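Toxin secretion ATP-binding protein (Vibrio parahaemolyticus RIMD 2210633, PDB 3B79) probably uses ATP to drive export across the bacterial membrane, this chain being its N-terminal peptidase C39-like domain. Local coordinates at residues L84-M89 and E93-T98. Sequence-based numbering, arbitrary orientation.
Sequences LNSINM and EAEVTT
The flat carboxamide of Asn85 crosses the Thr97 side chain at about a right angle, and its ND2 gives a hydrogen bond to Thr97 OG1 (2.9 Å), tilted 16° from the amide plane. The other flat group is the peptide carbonyl of Glu95: both Asn85 N (2.8 Å) and Ser86 N (3.3 Å) approach its O from the same face, and Asn85 ND2 adds a weak third bond. Two successive residues facing one Glu95 make a classic beta bulge in the antiparallel hairpin of strands 80-88 and 93-97. In Asn85 the bulge points CB toward strand 93-97, and chi1 (-59°) then brings ND2, an amide donor, to OG1. Glu95 N returns a bond to Ser86 O (2.8 Å) within the bulge, and regular pairing follows at Asn88 and Glu93. Leu84, Ile87, Ala94 and Val96 share the apolar face; Ile87 CG1 packs on the small methyl of Ala94, CB, at 4.0 Å. Leu113 of helix 110-116 packs on Leu84, Ala94 and Val96. Polar Ser86, Asn88, Glu93 and Glu95 lie on the other face; in the conformer given, Glu95 OE2 is hydrogen-bonded to Ser107 OG. The Asn85 amide thus adds a side-chain link where the bulge interrupts regular backbone pairing.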
# COMPACT_ATOMS: atom_id res chain seq x y z
N LEU A 84 -1.89 1.93 -4.67
CA LEU A 84 -2.12 2.61 -5.94
C LEU A 84 -1.87 1.58 -7.03
O LEU A 84 -0.74 1.09 -7.21
CB LEU A 84 -1.13 3.79 -6.11
CG LEU A 84 -1.31 4.54 -7.43
CD1 LEU A 84 -2.74 5.14 -7.57
CD2 LEU A 84 -0.25 5.69 -7.54
N ASN A 85 -2.93 1.29 -7.78
CA ASN A 85 -2.84 0.30 -8.86
C ASN A 85 -2.57 0.95 -10.22
O ASN A 85 -1.81 0.40 -11.03
CB ASN A 85 -4.17 -0.47 -8.94
CG ASN A 85 -4.51 -1.21 -7.62
OD1 ASN A 85 -4.12 -2.37 -7.42
ND2 ASN A 85 -5.24 -0.58 -6.78
N SER A 86 -3.15 2.13 -10.47
CA SER A 86 -2.94 2.87 -11.73
C SER A 86 -3.50 4.28 -11.59
O SER A 86 -4.30 4.53 -10.70
CB SER A 86 -3.59 2.16 -12.93
OG SER A 86 -5.00 2.16 -12.85
N ILE A 87 -3.07 5.18 -12.48
CA ILE A 87 -3.66 6.52 -12.60
C ILE A 87 -3.91 6.83 -14.05
O ILE A 87 -3.04 6.59 -14.89
CB ILE A 87 -2.83 7.70 -11.98
CG1 ILE A 87 -2.71 7.57 -10.47
CG2 ILE A 87 -3.42 9.09 -12.36
CD1 ILE A 87 -1.81 8.64 -9.81
N ASN A 88 -5.11 7.33 -14.35
CA ASN A 88 -5.43 7.80 -15.68
C ASN A 88 -5.52 9.34 -15.66
O ASN A 88 -6.46 9.90 -15.11
CB ASN A 88 -6.74 7.12 -16.14
CG ASN A 88 -7.06 7.43 -17.60
OD1 ASN A 88 -6.76 8.52 -18.09
ND2 ASN A 88 -7.68 6.49 -18.30
N MSE A 89 -4.53 10.02 -16.27
CA MSE A 89 -4.50 11.48 -16.26
C MSE A 89 -5.48 12.12 -17.24
O MSE A 89 -5.75 13.31 -17.12
CB MSE A 89 -3.07 12.01 -16.51
CG MSE A 89 -2.09 11.72 -15.35
SE MSE A 89 -2.66 12.52 -13.70
CE MSE A 89 -3.09 14.33 -14.34
N GLU A 93 -8.71 9.80 -12.97
CA GLU A 93 -9.19 8.75 -12.09
C GLU A 93 -7.99 7.96 -11.64
O GLU A 93 -7.04 7.77 -12.40
CB GLU A 93 -10.13 7.83 -12.87
CG GLU A 93 -11.51 8.48 -13.17
CD GLU A 93 -12.40 8.59 -11.92
OE1 GLU A 93 -12.62 7.56 -11.21
OE2 GLU A 93 -12.93 9.68 -11.69
N ALA A 94 -8.01 7.50 -10.40
CA ALA A 94 -6.99 6.59 -9.90
C ALA A 94 -7.66 5.29 -9.55
O ALA A 94 -8.80 5.28 -9.06
CB ALA A 94 -6.29 7.18 -8.63
N GLU A 95 -6.96 4.19 -9.79
CA GLU A 95 -7.42 2.91 -9.32
C GLU A 95 -6.61 2.58 -8.07
O GLU A 95 -5.36 2.62 -8.10
CB GLU A 95 -7.24 1.82 -10.37
CG GLU A 95 -8.14 0.62 -10.21
CD GLU A 95 -9.55 0.84 -10.73
OE1 GLU A 95 -10.42 0.01 -10.42
OE2 GLU A 95 -9.82 1.87 -11.37
N VAL A 96 -7.33 2.35 -6.98
CA VAL A 96 -6.73 2.11 -5.68
C VAL A 96 -7.35 0.90 -5.01
O VAL A 96 -8.50 0.52 -5.33
CB VAL A 96 -6.88 3.34 -4.72
CG1 VAL A 96 -6.08 4.51 -5.26
CG2 VAL A 96 -8.36 3.70 -4.55
N THR A 97 -6.65 0.28 -4.06
CA THR A 97 -7.24 -0.79 -3.27
C THR A 97 -7.19 -0.30 -1.85
O THR A 97 -6.11 -0.01 -1.32
CB THR A 97 -6.49 -2.11 -3.47
OG1 THR A 97 -6.37 -2.38 -4.86
CG2 THR A 97 -7.21 -3.29 -2.84
N THR A 98 -8.36 -0.20 -1.21
CA THR A 98 -8.46 0.44 0.10
C THR A 98 -8.88 -0.57 1.15
O THR A 98 -9.30 -1.68 0.85
CB THR A 98 -9.47 1.59 0.08
OG1 THR A 98 -10.79 1.04 -0.09
CG2 THR A 98 -9.16 2.57 -1.06
O HOH W 1 -6.62 4.48 -13.46